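Local coordinates for N-glycosylase/DNA lyase (Methanocaldococcus jannaschii, PDB 3FHF), which belongs to the helix-hairpin-helix superfamily of DNA glycosylases and is built of helices and connecting loops, with no strands, at residues 13-18 and 191-196; 34-39 and 143-148; 43-48 and 72-77; 147-152 and 195-200. All coordinates share one frame; numbering follows the deposited sequence.

From the N terminus, helix 5-18 opens contact 1, the widest loop, closed at 191-196 where helix 176-192 ends. Inside it, residues 34-39 open contact 2, and nested within that, contact 3 joins helix 41-54 to the short helix 72-75. Contact 2 then closes at 143-148, at the C-terminal end of helix 135-144 and the turn that follows. On this same stretch contact 4 opens, sharing Tyr147 and Asp148, and it closes at the start of helix 197-209, sharing Leu195 and Lys196 with contact 1. Contacts 1 and 3 lie on opposite sides of the chain's centre, their centres about 35 Å apart. Contacts 2 and 4 lie between, tying helices 22-34 and 135-144 to helix 197-209.

Contact 1. Residues 13-18 and 191-196; sequences KIEELK and EEVNLK
Lys18 NZ is gripped twice: it donates to Val193 O at 2.8 Å and forms a salt bridge with Glu15 OE1, 3.2 Å away, one turn back on its own helix. Val193 lies in the Schellman motif that ends helix 176-192, with Asn194 as the C' residue at positive phi, so the ammonium meets a carbonyl at a helix C terminus, where the helix dipole would be expected to add to the attraction. It comes from above the carbonyl plane. The bend at chi3 (54°) turns CE and NZ toward Val193 O; before it, CD meets Leu195 CD2 tip to tip at 4.1 Å. Glu15 OE2 accepts at 2.5 Å from a water that also donates to Asn194 OD1, a solvent bridge beside the direct bond. Beneath this polar edge the packing is aliphatic. Ile14, with CG2 anti to its backbone N, crosses Val193 at about a right angle, and Ile11 from the preceding turn of helix 5-18 also touches Val193. Tyr203 of helix 197-209 touches both Lys18 and Leu195. The seam joins the N-terminal helix to the turn between two C-terminal ones. The methyl Ile14 CG2 touches both Val193 CB at 4.0 Å and Leu195 CD1 at 3.8 Å.

Contact 2. Residues 34-39 and 143-148; sequences KSFKNK and RNVGYD
Lys34 turns at its first two torsions (chi1 -70°, chi2 -73°) and then runs straight, carrying a side chain that starts away from segment 143-148 back onto it. Its NZ makes two bonds there, a very short salt bridge of 2.5 Å to Asp148 OD2, met from above the carboxylate plane, and a 3.1 Å hydrogen bond to Gly146 O, nearly along the C=O axis. Gly146, at positive phi, is the C' residue of the Schellman motif ending helix 135-144, and the backbones close to 4.1 Å between Lys34 CA and Gly146 CA. Phe36 crosses Val145 at about a right angle, CD1 to CG1 at 3.9 Å, while Lys39 CD lies 3.5 Å above the plane of the Phe36 ring, over its centre. Behind, Arg143 grips Asn144 OD1 side-on with NE and NH2, the oxygen lying in the guanidinium plane, and Asn144 ND2 bonds to Lys214 OXT, so both ends of the amide are held; Arg143 NH1 pairs with Asp201. Helix 135-144 is probably the second helix of the helix-hairpin-helix motif. Its end packs between helix 22-34, whose Phe33 touches Arg143 and Asn144, and helix 41-54, where Trp44 meets Phe36 edge-to-face and also touches Val145.

Contact 3. Residues 43-48 and 72-77; sequences EWFKEL and GFLTLP
Two phenyl rings, Phe45 on helix 41-54 and Phe73 on the short helix 72-75, are each met at an edge from across the contact, and they do not stack on each other. At the rim of the Phe45 ring, near its plane, sits the backbone oxygen Phe73 O, 3.5 Å from CE2. Leu74 CD2 approaches the same ring obliquely, and its 3.3 Å from Phe45 CD2 is tight packing for two carbons. The Phe73 ring in turn receives Lys46 CG at its edge, in the ring plane, 4.0 Å from CD1. Phe45 CG stands anti to the backbone N (chi1 -171°), which sends its ring tip to tip against Leu74. Phe73 and Leu74 both hold CG anti to the carbonyl carbon; Phe73 starts toward helix 41-54, while Leu74 reaches it with its methyl ends. Lys46 bends at chi2 (74°) and crosses Leu74 at about a right angle, with NZ 3.5 Å from Leu74 CD1. No hydrogen bond links the two segments, and the contact rests on apolar packing, with Lys46 adding CG at the Phe73 edge and its NZ against Leu74 CD1. Outside it, Arg104 donates through NE to Phe73 O and through NH2 to Leu76 O, holding the turn while also touching Phe45. The Phe73 ring continues onto Cys49 and Leu53, one and two turns further along helix 41-54. This is plain helix-to-helix packing within the all-helical fold of the helix-hairpin-helix glycosylases, with a single short turn laid against a longer helix.

Contact 4. Residues 147-152 and 195-200; sequences YDDVAI and LKLSEL
Ser198 is tied twice to Asp148. Its backbone N donates to Asp148 O at 3.1 Å, the N-H pointing at the oxygen with an angle of 152° and lying above the carbonyl plane. Its OG, held between the backbone N and carbonyl carbon (chi1 55°), donates to Asp148 OD1 at 2.7 Å, using the anti lone pair of that oxygen. The carboxylate thus stands at the first turn of helix 197-209, where the helix dipole would be expected to stabilise its charge, and OD2 is held by Lys34. Lys196 lies obliquely across the same aspartate, its CD 3.3 Å from Asp148 CB. Leu197 turns toward the later part of the loop, with CD1 3.7 Å from both Asp149 O and Ala151 N, and Leu186 of helix 176-192 packs on Leu197 and Ala151 alike. Two waters lie at the seam: one accepts from Leu197 N and lies 2.7 Å from Asp149 OD1, the other is within bonding distance of Val150 O and Leu197 O. Further out, Asp149 is fixed by Lys120 and Arg187, and Ala151 N donates to Glu183. The helix start is set from within as well: Lys196 at the N-cap donates its N to Glu199 OE2 at 3.0 Å and 173°, the N3 side chain accepting from the N-cap N-H as in one half of a capping box; the lysine side chain cannot supply the reciprocal bond. Segment 147-152, the loop leaving the probable helix-hairpin-helix motif after helix 135-144, is thus held at the N terminus of helix 197-209 within the all-helical glycosylase fold.

Contact 1. Residues 13-18 and 191-196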
# COMPACT_ATOMS: atom_id res chain seq x y z
N LYS A 13 -6.88 -9.41 20.45
CA LYS A 13 -5.84 -8.39 20.51
C LYS A 13 -6.25 -7.13 19.74
O LYS A 13 -6.08 -6.01 20.22
CB LYS A 13 -4.54 -8.94 19.93
CG LYS A 13 -3.38 -7.94 19.94
CD LYS A 13 -3.08 -7.43 21.35
CE LYS A 13 -1.80 -6.60 21.37
NZ LYS A 13 -1.39 -6.21 22.75
N ILE A 14 -6.78 -7.32 18.54
CA ILE A 14 -7.20 -6.19 17.73
C ILE A 14 -8.32 -5.41 18.43
O ILE A 14 -8.33 -4.18 18.40
CB ILE A 14 -7.65 -6.66 16.33
CG1 ILE A 14 -6.43 -7.13 15.55
CG2 ILE A 14 -8.35 -5.52 15.58
CD1 ILE A 14 -6.75 -7.84 14.24
N GLU A 15 -9.25 -6.11 19.06
CA GLU A 15 -10.34 -5.45 19.77
C GLU A 15 -9.74 -4.67 20.93
O GLU A 15 -10.25 -3.62 21.33
CB GLU A 15 -11.35 -6.47 20.30
CG GLU A 15 -12.16 -7.18 19.22
CD GLU A 15 -13.12 -6.26 18.49
OE1 GLU A 15 -13.25 -5.08 18.88
OE2 GLU A 15 -13.77 -6.72 17.53
N GLU A 16 -8.65 -5.18 21.48
CA GLU A 16 -7.96 -4.52 22.58
C GLU A 16 -7.34 -3.21 22.08
O GLU A 16 -7.42 -2.17 22.73
CB GLU A 16 -6.88 -5.44 23.14
CG GLU A 16 -6.92 -5.58 24.65
CD GLU A 16 -6.31 -6.89 25.12
OE1 GLU A 16 -5.09 -7.10 24.93
OE2 GLU A 16 -7.06 -7.73 25.67
N LEU A 17 -6.73 -3.27 20.90
CA LEU A 17 -6.11 -2.08 20.32
C LEU A 17 -7.17 -1.03 19.99
O LEU A 17 -6.94 0.18 20.17
CB LEU A 17 -5.32 -2.46 19.07
CG LEU A 17 -4.07 -3.32 19.28
CD1 LEU A 17 -3.45 -3.63 17.92
CD2 LEU A 17 -3.08 -2.57 20.17
N LYS A 18 -8.32 -1.48 19.51
CA LYS A 18 -9.41 -0.57 19.17
C LYS A 18 -9.91 0.16 20.42
O LYS A 18 -10.47 1.26 20.32
CB LYS A 18 -10.56 -1.33 18.51
CG LYS A 18 -10.29 -1.73 17.06
CD LYS A 18 -11.37 -2.65 16.52
CE LYS A 18 -12.76 -2.05 16.69
NZ LYS A 18 -13.83 -3.06 16.42
N GLU A 191 -13.98 -7.76 8.68
CA GLU A 191 -15.37 -7.63 9.12
C GLU A 191 -15.56 -8.28 10.49
O GLU A 191 -16.37 -7.81 11.29
CB GLU A 191 -16.33 -8.23 8.08
CG GLU A 191 -15.89 -9.53 7.45
CD GLU A 191 -16.84 -9.98 6.34
OE1 GLU A 191 -17.13 -9.17 5.44
OE2 GLU A 191 -17.28 -11.15 6.37
N GLU A 192 -14.79 -9.32 10.77
CA GLU A 192 -14.88 -10.01 12.05
C GLU A 192 -14.50 -9.05 13.17
O GLU A 192 -14.90 -9.24 14.31
CB GLU A 192 -13.98 -11.26 12.04
CG GLU A 192 -14.14 -12.18 13.25
CD GLU A 192 -13.42 -13.51 13.08
OE1 GLU A 192 -13.31 -14.25 14.08
OE2 GLU A 192 -12.97 -13.83 11.96
N VAL A 193 -13.74 -8.00 12.84
CA VAL A 193 -13.34 -7.00 13.83
C VAL A 193 -13.90 -5.62 13.49
O VAL A 193 -13.52 -4.62 14.10
CB VAL A 193 -11.80 -6.90 13.99
CG1 VAL A 193 -11.27 -8.18 14.61
CG2 VAL A 193 -11.13 -6.65 12.64
N ASN A 194 -14.79 -5.58 12.51
CA ASN A 194 -15.42 -4.35 12.06
C ASN A 194 -14.43 -3.27 11.61
O ASN A 194 -14.56 -2.10 11.98
CB ASN A 194 -16.34 -3.80 13.14
CG ASN A 194 -17.63 -4.59 13.27
OD1 ASN A 194 -17.62 -5.75 13.70
ND2 ASN A 194 -18.74 -3.98 12.87
N LEU A 195 -13.45 -3.67 10.81
CA LEU A 195 -12.45 -2.73 10.29
C LEU A 195 -12.42 -2.88 8.78
O LEU A 195 -12.62 -3.97 8.25
CB LEU A 195 -11.06 -3.04 10.84
CG LEU A 195 -10.77 -2.83 12.33
CD1 LEU A 195 -9.34 -3.27 12.63
CD2 LEU A 195 -10.94 -1.35 12.68
N LYS A 196 -12.17 -1.77 8.08
CA LYS A 196 -12.07 -1.79 6.62
C LYS A 196 -10.67 -2.32 6.33
O LYS A 196 -9.82 -2.31 7.22
CB LYS A 196 -12.20 -0.38 6.06
CG LYS A 196 -13.47 0.34 6.46
CD LYS A 196 -13.44 1.78 5.97
CE LYS A 196 -14.61 2.58 6.53
NZ LYS A 196 -15.92 1.93 6.21
O HOH W 1 -15.83 -5.85 16.37

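Contact 2. Residues 34-39 and 143-148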
# COMPACT_ATOMS: atom_id res chain seq x y z
N LYS A 34 -7.65 9.94 3.44
CA LYS A 34 -8.92 10.44 2.94
C LYS A 34 -8.82 11.88 2.45
O LYS A 34 -9.58 12.29 1.56
CB LYS A 34 -10.00 10.37 4.02
CG LYS A 34 -10.45 8.96 4.37
CD LYS A 34 -11.30 8.36 3.28
CE LYS A 34 -11.79 6.98 3.66
NZ LYS A 34 -12.76 6.47 2.66
N SER A 35 -7.92 12.65 3.04
CA SER A 35 -7.77 14.05 2.64
C SER A 35 -7.31 14.20 1.18
O SER A 35 -7.43 15.27 0.59
CB SER A 35 -6.81 14.78 3.58
OG SER A 35 -5.45 14.47 3.33
N PHE A 36 -6.79 13.12 0.59
CA PHE A 36 -6.36 13.20 -0.80
C PHE A 36 -7.51 13.52 -1.75
O PHE A 36 -7.28 13.94 -2.89
CB PHE A 36 -5.67 11.89 -1.22
CG PHE A 36 -4.20 11.88 -0.93
CD1 PHE A 36 -3.28 12.22 -1.92
CD2 PHE A 36 -3.74 11.61 0.35
CE1 PHE A 36 -1.92 12.30 -1.63
CE2 PHE A 36 -2.38 11.68 0.65
CZ PHE A 36 -1.47 12.03 -0.34
N LYS A 37 -8.74 13.33 -1.29
CA LYS A 37 -9.87 13.64 -2.14
C LYS A 37 -9.82 15.13 -2.49
O LYS A 37 -10.34 15.56 -3.52
CB LYS A 37 -11.19 13.30 -1.43
CG LYS A 37 -12.37 13.12 -2.38
CD LYS A 37 -12.79 14.43 -3.02
CE LYS A 37 -13.58 14.21 -4.29
NZ LYS A 37 -12.69 13.75 -5.39
N ASN A 38 -9.18 15.92 -1.63
CA ASN A 38 -9.07 17.36 -1.85
C ASN A 38 -7.72 17.80 -2.42
O ASN A 38 -7.55 18.97 -2.76
CB ASN A 38 -9.32 18.10 -0.54
CG ASN A 38 -10.68 17.80 0.04
OD1 ASN A 38 -11.70 17.90 -0.65
ND2 ASN A 38 -10.71 17.42 1.32
N LYS A 39 -6.78 16.88 -2.54
CA LYS A 39 -5.46 17.22 -3.07
C LYS A 39 -5.44 17.18 -4.60
O LYS A 39 -6.30 16.58 -5.23
CB LYS A 39 -4.40 16.28 -2.49
CG LYS A 39 -4.14 16.50 -1.00
CD LYS A 39 -3.07 15.56 -0.47
CE LYS A 39 -2.70 15.88 0.97
NZ LYS A 39 -3.91 15.95 1.83
N ARG A 143 -5.01 2.76 -1.31
CA ARG A 143 -5.24 2.89 0.13
C ARG A 143 -4.70 4.26 0.58
O ARG A 143 -5.38 5.02 1.29
CB ARG A 143 -4.49 1.78 0.90
CG ARG A 143 -4.93 1.56 2.37
CD ARG A 143 -4.43 2.67 3.30
NE ARG A 143 -2.97 2.73 3.35
CZ ARG A 143 -2.21 1.91 4.06
NH1 ARG A 143 -2.77 0.96 4.80
NH2 ARG A 143 -0.89 2.02 4.03
N ASN A 144 -3.49 4.59 0.15
CA ASN A 144 -2.86 5.84 0.54
C ASN A 144 -3.53 7.12 0.04
O ASN A 144 -3.27 8.20 0.57
CB ASN A 144 -1.37 5.80 0.17
CG ASN A 144 -0.56 4.94 1.14
OD1 ASN A 144 -1.13 4.17 1.91
ND2 ASN A 144 0.76 5.08 1.12
N VAL A 145 -4.42 7.00 -0.95
CA VAL A 145 -5.13 8.17 -1.43
C VAL A 145 -6.60 8.13 -1.03
O VAL A 145 -7.42 8.84 -1.60
CB VAL A 145 -4.99 8.37 -2.97
CG1 VAL A 145 -3.51 8.57 -3.32
CG2 VAL A 145 -5.59 7.19 -3.72
N GLY A 146 -6.93 7.28 -0.06
CA GLY A 146 -8.30 7.24 0.43
C GLY A 146 -9.27 6.10 0.21
O GLY A 146 -10.41 6.20 0.66
N TYR A 147 -8.87 5.03 -0.47
CA TYR A 147 -9.81 3.94 -0.68
C TYR A 147 -9.70 2.91 0.44
O TYR A 147 -8.61 2.62 0.92
CB TYR A 147 -9.60 3.33 -2.07
CG TYR A 147 -9.95 4.33 -3.16
CD1 TYR A 147 -11.28 4.57 -3.53
CD2 TYR A 147 -8.95 5.11 -3.76
CE1 TYR A 147 -11.61 5.55 -4.47
CE2 TYR A 147 -9.27 6.09 -4.70
CZ TYR A 147 -10.60 6.31 -5.05
OH TYR A 147 -10.90 7.29 -5.96
N ASP A 148 -10.83 2.37 0.87
CA ASP A 148 -10.84 1.46 2.01
C ASP A 148 -11.01 -0.03 1.81
O ASP A 148 -10.85 -0.78 2.77
CB ASP A 148 -11.91 1.90 3.01
CG ASP A 148 -11.70 3.31 3.50
OD1 ASP A 148 -10.60 3.63 4.00
OD2 ASP A 148 -12.66 4.11 3.40

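Contact 3. Residues 43-48 and 72-77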
# COMPACT_ATOMS: atom_id res chain seq x y z
N GLU A 43 -0.22 15.99 -6.39
CA GLU A 43 -0.06 15.35 -5.09
C GLU A 43 -0.28 13.85 -5.20
O GLU A 43 0.42 13.06 -4.57
CB GLU A 43 -1.05 15.95 -4.08
CG GLU A 43 -0.73 17.38 -3.68
CD GLU A 43 0.55 17.48 -2.88
OE1 GLU A 43 0.57 17.00 -1.73
OE2 GLU A 43 1.54 18.03 -3.40
N TRP A 44 -1.28 13.45 -5.98
CA TRP A 44 -1.58 12.04 -6.18
C TRP A 44 -0.43 11.35 -6.92
O TRP A 44 -0.06 10.22 -6.58
CB TRP A 44 -2.88 11.87 -6.96
CG TRP A 44 -4.13 12.06 -6.16
CD1 TRP A 44 -4.45 13.12 -5.36
CD2 TRP A 44 -5.25 11.17 -6.11
NE1 TRP A 44 -5.71 12.95 -4.83
CE2 TRP A 44 -6.22 11.77 -5.28
CE3 TRP A 44 -5.53 9.93 -6.70
CZ2 TRP A 44 -7.45 11.16 -5.02
CZ3 TRP A 44 -6.76 9.33 -6.44
CH2 TRP A 44 -7.70 9.95 -5.60
N PHE A 45 0.14 12.02 -7.92
CA PHE A 45 1.24 11.42 -8.67
C PHE A 45 2.45 11.16 -7.78
O PHE A 45 3.19 10.18 -7.98
CB PHE A 45 1.67 12.31 -9.85
CG PHE A 45 2.66 11.64 -10.77
CD1 PHE A 45 2.26 10.60 -11.60
CD2 PHE A 45 4.00 12.00 -10.76
CE1 PHE A 45 3.18 9.92 -12.40
CE2 PHE A 45 4.94 11.33 -11.55
CZ PHE A 45 4.52 10.28 -12.38
N LYS A 46 2.68 12.05 -6.81
CA LYS A 46 3.79 11.87 -5.88
C LYS A 46 3.58 10.63 -5.03
O LYS A 46 4.54 9.94 -4.68
CB LYS A 46 3.94 13.09 -4.95
CG LYS A 46 4.83 14.21 -5.46
CD LYS A 46 4.17 15.00 -6.57
CE LYS A 46 4.85 16.35 -6.74
NZ LYS A 46 4.15 17.21 -7.73
N GLU A 47 2.33 10.35 -4.66
CA GLU A 47 2.04 9.17 -3.85
C GLU A 47 2.21 7.91 -4.69
O GLU A 47 2.58 6.86 -4.17
CB GLU A 47 0.62 9.22 -3.29
CG GLU A 47 0.46 10.16 -2.13
CD GLU A 47 1.39 9.81 -0.97
OE1 GLU A 47 1.24 8.72 -0.39
OE2 GLU A 47 2.26 10.64 -0.65
N LEU A 48 1.93 8.02 -5.98
CA LEU A 48 2.08 6.88 -6.87
C LEU A 48 3.56 6.53 -6.94
O LEU A 48 3.94 5.36 -6.97
CB LEU A 48 1.56 7.22 -8.27
CG LEU A 48 1.69 6.10 -9.31
CD1 LEU A 48 0.76 4.95 -8.95
CD2 LEU A 48 1.35 6.64 -10.67
N GLY A 72 10.13 17.10 -8.26
CA GLY A 72 11.05 16.45 -9.18
C GLY A 72 10.54 15.18 -9.83
O GLY A 72 11.06 14.74 -10.86
N PHE A 73 9.53 14.55 -9.23
CA PHE A 73 8.97 13.33 -9.80
C PHE A 73 8.31 13.65 -11.14
O PHE A 73 8.11 12.77 -11.97
CB PHE A 73 7.95 12.70 -8.84
CG PHE A 73 8.57 11.96 -7.68
CD1 PHE A 73 8.10 12.14 -6.38
CD2 PHE A 73 9.60 11.05 -7.90
CE1 PHE A 73 8.64 11.43 -5.31
CE2 PHE A 73 10.16 10.32 -6.83
CZ PHE A 73 9.68 10.52 -5.54
N LEU A 74 7.99 14.92 -11.34
CA LEU A 74 7.34 15.37 -12.57
C LEU A 74 8.22 16.20 -13.49
O LEU A 74 8.01 16.23 -14.70
CB LEU A 74 6.10 16.19 -12.23
CG LEU A 74 4.88 15.44 -11.71
CD1 LEU A 74 3.86 16.43 -11.15
CD2 LEU A 74 4.27 14.62 -12.83
N THR A 75 9.22 16.87 -12.93
CA THR A 75 10.08 17.75 -13.71
C THR A 75 11.48 17.26 -14.06
O THR A 75 12.04 17.66 -15.09
CB THR A 75 10.22 19.11 -13.00
OG1 THR A 75 10.80 18.91 -11.70
CG2 THR A 75 8.85 19.76 -12.84
N LEU A 76 12.06 16.40 -13.23
CA LEU A 76 13.41 15.90 -13.47
C LEU A 76 13.55 14.96 -14.66
O LEU A 76 12.74 14.05 -14.86
CB LEU A 76 13.92 15.17 -12.22
CG LEU A 76 14.17 16.00 -10.96
CD1 LEU A 76 14.36 15.07 -9.78
CD2 LEU A 76 15.40 16.89 -11.15
N PRO A 77 14.60 15.16 -15.48
CA PRO A 77 14.80 14.29 -16.63
C PRO A 77 15.32 12.94 -16.13
O PRO A 77 15.87 12.85 -15.03
CB PRO A 77 15.83 15.04 -17.47
CG PRO A 77 16.62 15.77 -16.44
CD PRO A 77 15.55 16.29 -15.50

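Contact 4. Residues 147-152 and 195-200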
# COMPACT_ATOMS: atom_id res chain seq x y z
N TYR A 147 -8.87 5.03 -0.47
CA TYR A 147 -9.81 3.94 -0.68
C TYR A 147 -9.70 2.91 0.44
O TYR A 147 -8.61 2.62 0.92
CB TYR A 147 -9.60 3.33 -2.07
CG TYR A 147 -9.95 4.33 -3.16
CD1 TYR A 147 -11.28 4.57 -3.53
CD2 TYR A 147 -8.95 5.11 -3.76
CE1 TYR A 147 -11.61 5.55 -4.47
CE2 TYR A 147 -9.27 6.09 -4.70
CZ TYR A 147 -10.60 6.31 -5.05
OH TYR A 147 -10.90 7.29 -5.96
N ASP A 148 -10.83 2.37 0.87
CA ASP A 148 -10.84 1.46 2.01
C ASP A 148 -11.01 -0.03 1.81
O ASP A 148 -10.85 -0.78 2.77
CB ASP A 148 -11.91 1.90 3.01
CG ASP A 148 -11.70 3.31 3.50
OD1 ASP A 148 -10.60 3.63 4.00
OD2 ASP A 148 -12.66 4.11 3.40
N ASP A 149 -11.32 -0.47 0.60
CA ASP A 149 -11.57 -1.89 0.40
C ASP A 149 -10.56 -2.69 -0.43
O ASP A 149 -10.95 -3.62 -1.14
CB ASP A 149 -12.99 -2.06 -0.16
CG ASP A 149 -13.52 -3.49 -0.02
OD1 ASP A 149 -13.22 -4.14 1.00
OD2 ASP A 149 -14.27 -3.94 -0.91
N VAL A 150 -9.28 -2.33 -0.35
CA VAL A 150 -8.24 -3.07 -1.06
C VAL A 150 -7.13 -3.44 -0.07
O VAL A 150 -6.66 -2.60 0.71
CB VAL A 150 -7.62 -2.28 -2.23
CG1 VAL A 150 -8.64 -2.11 -3.33
CG2 VAL A 150 -7.11 -0.93 -1.75
N ALA A 151 -6.74 -4.70 -0.11
CA ALA A 151 -5.69 -5.20 0.77
C ALA A 151 -4.33 -5.00 0.12
O ALA A 151 -4.21 -5.07 -1.11
CB ALA A 151 -5.92 -6.68 1.07
N ILE A 152 -3.33 -4.75 0.95
CA ILE A 152 -1.95 -4.58 0.51
C ILE A 152 -1.29 -5.87 0.96
O ILE A 152 -0.91 -6.01 2.12
CB ILE A 152 -1.27 -3.39 1.22
CG1 ILE A 152 -2.09 -2.12 0.98
CG2 ILE A 152 0.14 -3.22 0.70
CD1 ILE A 152 -1.68 -0.95 1.87
N LEU A 195 -13.45 -3.67 10.81
CA LEU A 195 -12.45 -2.73 10.29
C LEU A 195 -12.42 -2.88 8.78
O LEU A 195 -12.62 -3.97 8.25
CB LEU A 195 -11.06 -3.04 10.84
CG LEU A 195 -10.77 -2.83 12.33
CD1 LEU A 195 -9.34 -3.27 12.63
CD2 LEU A 195 -10.94 -1.35 12.68
N LYS A 196 -12.17 -1.77 8.08
CA LYS A 196 -12.07 -1.79 6.62
C LYS A 196 -10.67 -2.32 6.33
O LYS A 196 -9.82 -2.31 7.22
CB LYS A 196 -12.20 -0.38 6.06
CG LYS A 196 -13.47 0.34 6.46
CD LYS A 196 -13.44 1.78 5.97
CE LYS A 196 -14.61 2.58 6.53
NZ LYS A 196 -15.92 1.93 6.21
N LEU A 197 -10.41 -2.76 5.11
CA LEU A 197 -9.08 -3.27 4.77
C LEU A 197 -8.00 -2.20 4.93
O LEU A 197 -6.89 -2.51 5.33
CB LEU A 197 -9.06 -3.82 3.35
CG LEU A 197 -9.72 -5.20 3.22
CD1 LEU A 197 -9.81 -5.59 1.75
CD2 LEU A 197 -8.90 -6.23 4.01
N SER A 198 -8.34 -0.95 4.64
CA SER A 198 -7.36 0.14 4.78
C SER A 198 -6.88 0.22 6.24
O SER A 198 -5.69 0.35 6.51
CB SER A 198 -8.00 1.47 4.38
OG SER A 198 -9.18 1.70 5.14
N GLU A 199 -7.84 0.12 7.16
CA GLU A 199 -7.57 0.19 8.60
C GLU A 199 -6.88 -1.06 9.14
O GLU A 199 -5.93 -0.97 9.92
CB GLU A 199 -8.88 0.42 9.36
CG GLU A 199 -9.59 1.72 9.03
CD GLU A 199 -11.03 1.77 9.52
OE1 GLU A 199 -11.53 2.89 9.73
OE2 GLU A 199 -11.66 0.70 9.69
N LEU A 200 -7.38 -2.22 8.73
CA LEU A 200 -6.82 -3.49 9.19
C LEU A 200 -5.33 -3.56 8.91
O LEU A 200 -4.56 -4.03 9.74
CB LEU A 200 -7.51 -4.67 8.48
CG LEU A 200 -7.07 -6.07 8.94
CD1 LEU A 200 -7.54 -6.29 10.36
CD2 LEU A 200 -7.66 -7.14 8.02
O HOH W 2 -12.90 -3.38 3.58
O HOH W 3 -5.07 -2.46 3.05